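Long-range contacts in sorbitol dehydrogenase (PDB 5ITG), which probably oxidises D-sorbitol to L-sorbose with NADP+ as hydride acceptor: residues Val293-Leu298 and Met348-Arg354; Ile406-Leu410 and Ser446-Phe452. All blocks are in the same frame, centred on the assembly; numbering follows the deposited sequence.

How the interactions relate
Interaction 1 and interaction 2 are both buried, largely apolar contacts in the mannitol dehydrogenase C-terminal domain, with no direct hydrogen bond between segments in either. Their centres lie 25 Å apart, and their nearest atoms are separated by about 12 Å. In interaction 1, which sits nearer the middle of the chain, helix 288-312 packs against the start of helix 350-361, and a tyrosine ring forms the wedge. Interaction 2, farther out, sets helix 400-412 against a loop, 446-452, around a phenylalanine ring; here a water adds a polar bridge. Helix 377-394 lies beside both regions, touching Ile295 and Arg296 next to interaction 1 and Tyr409 and Ala451 in interaction 2.

Interaction 1. Residues Val293-Leu298 and Met348-Arg354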
loop_
_atom_site.group_PDB
_atom_site.type_symbol
_atom_site.label_atom_id
_atom_site.label_comp_id
_atom_site.label_asym_id
_atom_site.label_seq_id
_atom_site.Cartn_x
_atom_site.Cartn_y
_atom_site.Cartn_z
ATOM N N VAL A 293 -8.885 -3.245 -10.136
ATOM C CA VAL A 293 -8.141 -4.363 -10.711
ATOM C C VAL A 293 -7.319 -4.965 -9.561
ATOM O O VAL A 293 -7.289 -6.182 -9.362
ATOM C CB VAL A 293 -7.155 -3.910 -11.806
ATOM C CG1 VAL A 293 -6.214 -5.075 -12.170
ATOM C CG2 VAL A 293 -7.924 -3.451 -13.044
ATOM N N LYS A 294 -6.661 -4.100 -8.798
ATOM C CA LYS A 294 -5.843 -4.552 -7.675
ATOM C C LYS A 294 -6.702 -5.247 -6.623
ATOM O O LYS A 294 -6.358 -6.330 -6.127
ATOM C CB LYS A 294 -5.116 -3.367 -7.054
ATOM C CG LYS A 294 -4.078 -3.758 -6.017
ATOM C CD LYS A 294 -3.437 -2.518 -5.429
ATOM C CE LYS A 294 -2.659 -2.842 -4.180
ATOM N NZ LYS A 294 -2.302 -1.598 -3.439
ATOM N N ILE A 295 -7.827 -4.629 -6.287
ATOM C CA ILE A 295 -8.734 -5.195 -5.293
ATOM C C ILE A 295 -9.329 -6.545 -5.713
ATOM O O ILE A 295 -9.287 -7.526 -4.957
ATOM C CB ILE A 295 -9.903 -4.217 -5.005
ATOM C CG1 ILE A 295 -9.383 -3.001 -4.232
ATOM C CG2 ILE A 295 -11.011 -4.918 -4.214
ATOM C CD1 ILE A 295 -10.408 -1.894 -4.116
ATOM N N ARG A 296 -9.859 -6.601 -6.932
ATOM C CA ARG A 296 -10.532 -7.808 -7.390
ATOM C C ARG A 296 -9.688 -8.933 -7.973
ATOM O O ARG A 296 -10.195 -10.048 -8.164
ATOM C CB ARG A 296 -11.647 -7.421 -8.369
ATOM C CG ARG A 296 -12.710 -6.503 -7.732
ATOM C CD ARG A 296 -13.812 -6.164 -8.724
ATOM N NE ARG A 296 -14.418 -7.381 -9.238
ATOM C CZ ARG A 296 -15.047 -7.477 -10.409
ATOM N NH1 ARG A 296 -15.164 -6.414 -11.208
ATOM N NH2 ARG A 296 -15.546 -8.645 -10.791
HETATM N N MSE A 297 -8.421 -8.653 -8.262
HETATM C CA MSE A 297 -7.519 -9.682 -8.778
HETATM C C MSE A 297 -6.384 -9.996 -7.791
HETATM O O MSE A 297 -6.206 -11.150 -7.425
HETATM C CB MSE A 297 -6.946 -9.269 -10.135
HETATM C CG MSE A 297 -7.979 -9.316 -11.262
HETATM SE SE MSE A 297 -7.173 -9.035 -12.982
HETATM C CE MSE A 297 -6.285 -10.758 -13.139
ATOM N N LEU A 298 -5.635 -8.984 -7.347
ATOM C CA LEU A 298 -4.533 -9.235 -6.415
ATOM C C LEU A 298 -5.022 -9.585 -5.009
ATOM O O LEU A 298 -4.696 -10.652 -4.480
ATOM C CB LEU A 298 -3.585 -8.029 -6.333
ATOM C CG LEU A 298 -2.394 -8.206 -5.371
ATOM C CD1 LEU A 298 -1.397 -9.167 -5.968
ATOM C CD2 LEU A 298 -1.724 -6.869 -5.103
HETATM N N MSE A 348 -2.702 -2.054 -20.819
HETATM C CA MSE A 348 -2.395 -3.226 -19.998
HETATM C C MSE A 348 -3.402 -4.318 -20.312
HETATM O O MSE A 348 -4.466 -4.045 -20.876
HETATM C CB MSE A 348 -2.501 -2.885 -18.507
HETATM C CG MSE A 348 -3.926 -2.563 -18.023
HETATM SE SE MSE A 348 -5.154 -4.090 -17.843
HETATM C CE MSE A 348 -4.530 -4.751 -16.128
ATOM N N THR A 349 -3.073 -5.554 -19.958
ATOM C CA THR A 349 -4.010 -6.647 -20.170
ATOM C C THR A 349 -4.268 -7.264 -18.802
ATOM O O THR A 349 -3.375 -7.307 -17.944
ATOM C CB THR A 349 -3.469 -7.734 -21.123
ATOM O OG1 THR A 349 -2.348 -8.387 -20.525
ATOM C CG2 THR A 349 -3.049 -7.120 -22.454
ATOM N N LEU A 350 -5.500 -7.706 -18.588
ATOM C CA LEU A 350 -5.861 -8.316 -17.320
ATOM C C LEU A 350 -5.117 -9.640 -17.177
ATOM O O LEU A 350 -4.796 -10.065 -16.064
ATOM C CB LEU A 350 -7.378 -8.525 -17.258
ATOM C CG LEU A 350 -8.157 -7.201 -17.233
ATOM C CD1 LEU A 350 -9.653 -7.454 -17.330
ATOM C CD2 LEU A 350 -7.828 -6.445 -15.960
ATOM N N GLU A 351 -4.818 -10.273 -18.310
ATOM C CA GLU A 351 -4.105 -11.543 -18.305
ATOM C C GLU A 351 -2.667 -11.339 -17.865
ATOM O O GLU A 351 -2.087 -12.200 -17.203
ATOM C CB GLU A 351 -4.137 -12.186 -19.691
ATOM C CG GLU A 351 -5.536 -12.472 -20.193
ATOM C CD GLU A 351 -5.984 -11.503 -21.274
ATOM O OE1 GLU A 351 -6.217 -10.293 -20.980
ATOM O OE2 GLU A 351 -6.094 -11.964 -22.428
ATOM N N GLY A 352 -2.095 -10.203 -18.250
ATOM C CA GLY A 352 -0.733 -9.886 -17.860
ATOM C C GLY A 352 -0.727 -9.577 -16.373
ATOM O O GLY A 352 0.228 -9.890 -15.665
ATOM N N TYR A 353 -1.796 -8.954 -15.890
ATOM C CA TYR A 353 -1.877 -8.638 -14.473
ATOM C C TYR A 353 -1.966 -9.952 -13.704
ATOM O O TYR A 353 -1.312 -10.132 -12.677
ATOM C CB TYR A 353 -3.105 -7.788 -14.155
ATOM C CG TYR A 353 -3.035 -7.196 -12.754
ATOM C CD1 TYR A 353 -2.239 -6.086 -12.488
ATOM C CD2 TYR A 353 -3.713 -7.788 -11.694
ATOM C CE1 TYR A 353 -2.116 -5.575 -11.184
ATOM C CE2 TYR A 353 -3.603 -7.295 -10.396
ATOM C CZ TYR A 353 -2.805 -6.192 -10.148
ATOM O OH TYR A 353 -2.702 -5.714 -8.863
ATOM N N ARG A 354 -2.795 -10.860 -14.210
ATOM C CA ARG A 354 -2.974 -12.179 -13.607
ATOM C C ARG A 354 -1.612 -12.852 -13.471
ATOM O O ARG A 354 -1.282 -13.409 -12.423
ATOM C CB ARG A 354 -3.882 -13.042 -14.492
ATOM C CG ARG A 354 -3.947 -14.517 -14.107
ATOM C CD ARG A 354 -4.376 -15.353 -15.319
ATOM N NE ARG A 354 -3.336 -15.396 -16.348
ATOM C CZ ARG A 354 -3.549 -15.677 -17.632
ATOM N NH1 ARG A 354 -4.776 -15.941 -18.073
ATOM N NH2 ARG A 354 -2.529 -15.711 -18.479
#
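Tyr353 lays its ring under Val293 CG1 with an edge against Met297 on the neighbouring helix, and Lys294 and Leu298 close round its hydroxyl end. The methyl Val293 CG1 stands over the middle of one ring face, 3.7 Å from the centroid and only 11° off the normal, a well-centred CH-pi contact. With CG1 anti to the backbone N, the valine's other methyl, CG2, is turned to Leu350 CD2. Met297, a selenomethionine, runs past the tyrosine in the opposite sense. Its CB lies at the ring edge, 3.9 Å from Tyr353 CD2, while its SE makes an oblique Met-aromatic contact, 5.1 Å from the ring centroid. A bend at chi3 (73°) then carries Met297 CE to the second helix, 3.4 Å from the carbonyl Leu350 O and 3.6 Å from Arg354 CB. Leu298 meets the tyrosine at about a right angle, with its CB 3.5 Å from Tyr353 OH. Lys294 offers the same hydroxyl its CG; its amino group leads away and donates to Val228 O. Before the second helix, Thr349 is the N-cap, its OG1 accepting from Gly352 N at 2.9 Å. The helix segments cross at -56°, their axes 10.9 Å apart, and Tyr353 is a knob in the hole formed by Val293, Lys294, Met297 and Leu298, knobs-into-holes packing within the helical C-terminal domain of the mannitol dehydrogenase family.

Interaction 2. Residues Ile406-Leu410 and Ser446-Phe452; sequences IASYL and SLKLPAF
Leu410 O accepts a 2.7 Å hydrogen bond from a water, which in turn accepts from Ser446 OG at 2.9 Å, so one molecule ties helix 400-412 to the loop leading to helix 461-477. This is helix-against-loop packing in the helical C-terminal domain of the mannitol dehydrogenase family, and apart from this water the contact is largely apolar. Phe452 is its flat centre. Ile406 CG2 lies over one face, 4.1 Å from the ring centroid and 28° off the normal; Ala451 CB, from the phenylalanine's own segment, covers the opposite face toward the rim. Leu410 and Phe452 approach from opposite directions, and Leu410 CD2 lies in the ring plane at its edge, 3.6 Å from Phe452 CZ. The same methyl meets Leu449 CD1 at 3.7 Å and packs 3.5 Å from Ser446 OG, while Leu410 CD1 reaches Leu447 CD2. Cutting Leu410 back to an alanine is likely to open a gap between the Phe452 edge and the side chains of Ser446, Leu447 and Leu449. Tyr409 slants across Phe452, whose CZ lies near the plane of the tyrosine ring at its edge. With Tyr409 CG anti to its own N (chi1 171°), the ring reaches Ala451, and the tyrosine hydroxyl is hydrogen-bonded to Glu427 and Tyr430. Tyr409 CE2 rests 3.9 Å from Ala451 CB.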
loop_
_atom_site.group_PDB
_atom_site.type_symbol
_atom_site.label_atom_id
_atom_site.label_comp_id
_atom_site.label_asym_id
_atom_site.label_seq_id
_atom_site.Cartn_x
_atom_site.Cartn_y
_atom_site.Cartn_z
ATOM N N ILE A 406 -16.052 -19.359 -0.881
ATOM C CA ILE A 406 -16.870 -19.115 0.303
ATOM C C ILE A 406 -16.853 -20.318 1.243
ATOM O O ILE A 406 -16.676 -20.170 2.459
ATOM C CB ILE A 406 -18.325 -18.778 -0.105
ATOM C CG1 ILE A 406 -18.350 -17.428 -0.824
ATOM C CG2 ILE A 406 -19.227 -18.720 1.124
ATOM C CD1 ILE A 406 -19.662 -17.157 -1.567
ATOM N N ALA A 407 -17.015 -21.507 0.675
ATOM C CA ALA A 407 -17.015 -22.736 1.464
ATOM C C ALA A 407 -15.672 -22.945 2.157
ATOM O O ALA A 407 -15.621 -23.443 3.285
ATOM C CB ALA A 407 -17.338 -23.934 0.571
ATOM N N SER A 408 -14.592 -22.568 1.475
ATOM C CA SER A 408 -13.243 -22.699 2.014
ATOM C C SER A 408 -13.052 -21.743 3.182
ATOM O O SER A 408 -12.473 -22.104 4.210
ATOM C CB SER A 408 -12.199 -22.399 0.929
ATOM O OG SER A 408 -12.125 -23.461 -0.003
ATOM N N TYR A 409 -13.532 -20.517 3.015
ATOM C CA TYR A 409 -13.448 -19.518 4.066
ATOM C C TYR A 409 -14.193 -20.033 5.304
ATOM O O TYR A 409 -13.659 -20.006 6.418
ATOM C CB TYR A 409 -14.071 -18.196 3.593
ATOM C CG TYR A 409 -14.212 -17.160 4.691
ATOM C CD1 TYR A 409 -13.092 -16.596 5.298
ATOM C CD2 TYR A 409 -15.471 -16.766 5.140
ATOM C CE1 TYR A 409 -13.222 -15.660 6.336
ATOM C CE2 TYR A 409 -15.613 -15.834 6.171
ATOM C CZ TYR A 409 -14.487 -15.287 6.765
ATOM O OH TYR A 409 -14.629 -14.376 7.794
ATOM N N LEU A 410 -15.419 -20.506 5.104
ATOM C CA LEU A 410 -16.230 -21.010 6.210
ATOM C C LEU A 410 -15.610 -22.214 6.913
ATOM O O LEU A 410 -15.670 -22.323 8.138
ATOM C CB LEU A 410 -17.642 -21.351 5.721
ATOM C CG LEU A 410 -18.429 -20.099 5.317
ATOM C CD1 LEU A 410 -19.823 -20.476 4.834
ATOM C CD2 LEU A 410 -18.499 -19.153 6.515
ATOM N N SER A 446 -23.198 -20.610 9.443
ATOM C CA SER A 446 -22.226 -19.569 9.118
ATOM C C SER A 446 -22.476 -18.807 7.816
ATOM O O SER A 446 -21.754 -17.866 7.503
ATOM C CB SER A 446 -20.787 -20.124 9.156
ATOM O OG SER A 446 -20.629 -21.265 8.341
ATOM N N LEU A 447 -23.500 -19.196 7.064
ATOM C CA LEU A 447 -23.824 -18.479 5.835
ATOM C C LEU A 447 -24.360 -17.105 6.229
ATOM O O LEU A 447 -24.370 -16.172 5.427
ATOM C CB LEU A 447 -24.874 -19.239 5.022
ATOM C CG LEU A 447 -24.389 -20.464 4.239
ATOM C CD1 LEU A 447 -25.569 -21.182 3.610
ATOM C CD2 LEU A 447 -23.411 -20.023 3.164
ATOM N N LYS A 448 -24.792 -16.983 7.484
ATOM C CA LYS A 448 -25.318 -15.719 7.986
ATOM C C LYS A 448 -24.233 -14.744 8.448
ATOM O O LYS A 448 -24.545 -13.614 8.824
ATOM C CB LYS A 448 -26.293 -15.981 9.142
ATOM C CG LYS A 448 -27.421 -16.942 8.784
ATOM C CD LYS A 448 -28.272 -17.292 10.002
ATOM C CE LYS A 448 -27.477 -18.067 11.051
ATOM N NZ LYS A 448 -28.298 -18.306 12.268
ATOM N N LEU A 449 -22.965 -15.161 8.426
ATOM C CA LEU A 449 -21.888 -14.262 8.857
ATOM C C LEU A 449 -21.929 -12.983 8.024
ATOM O O LEU A 449 -22.355 -13.001 6.875
ATOM C CB LEU A 449 -20.518 -14.934 8.716
ATOM C CG LEU A 449 -20.215 -16.062 9.707
ATOM C CD1 LEU A 449 -18.925 -16.779 9.312
ATOM C CD2 LEU A 449 -20.112 -15.487 11.116
ATOM N N PRO A 450 -21.486 -11.856 8.602
ATOM C CA PRO A 450 -21.467 -10.550 7.931
ATOM C C PRO A 450 -20.611 -10.501 6.665
ATOM O O PRO A 450 -20.790 -9.623 5.820
ATOM C CB PRO A 450 -20.919 -9.612 9.007
ATOM C CG PRO A 450 -21.301 -10.285 10.294
ATOM C CD PRO A 450 -21.009 -11.735 9.991
ATOM N N ALA A 451 -19.685 -11.442 6.540
ATOM C CA ALA A 451 -18.783 -11.489 5.391
ATOM C C ALA A 451 -19.493 -11.488 4.038
ATOM O O ALA A 451 -18.966 -10.951 3.059
ATOM C CB ALA A 451 -17.879 -12.728 5.494
ATOM N N PHE A 452 -20.689 -12.069 3.998
ATOM C CA PHE A 452 -21.448 -12.196 2.762
ATOM C C PHE A 452 -22.605 -11.210 2.579
ATOM O O PHE A 452 -23.420 -11.366 1.662
ATOM C CB PHE A 452 -21.955 -13.638 2.664
ATOM C CG PHE A 452 -20.946 -14.659 3.130
ATOM C CD1 PHE A 452 -19.649 -14.667 2.611
ATOM C CD2 PHE A 452 -21.273 -15.581 4.122
ATOM C CE1 PHE A 452 -18.690 -15.575 3.078
ATOM C CE2 PHE A 452 -20.320 -16.495 4.596
ATOM C CZ PHE A 452 -19.027 -16.491 4.075
HETATM O O HOH W 1 -17.922 -21.354 9.304
#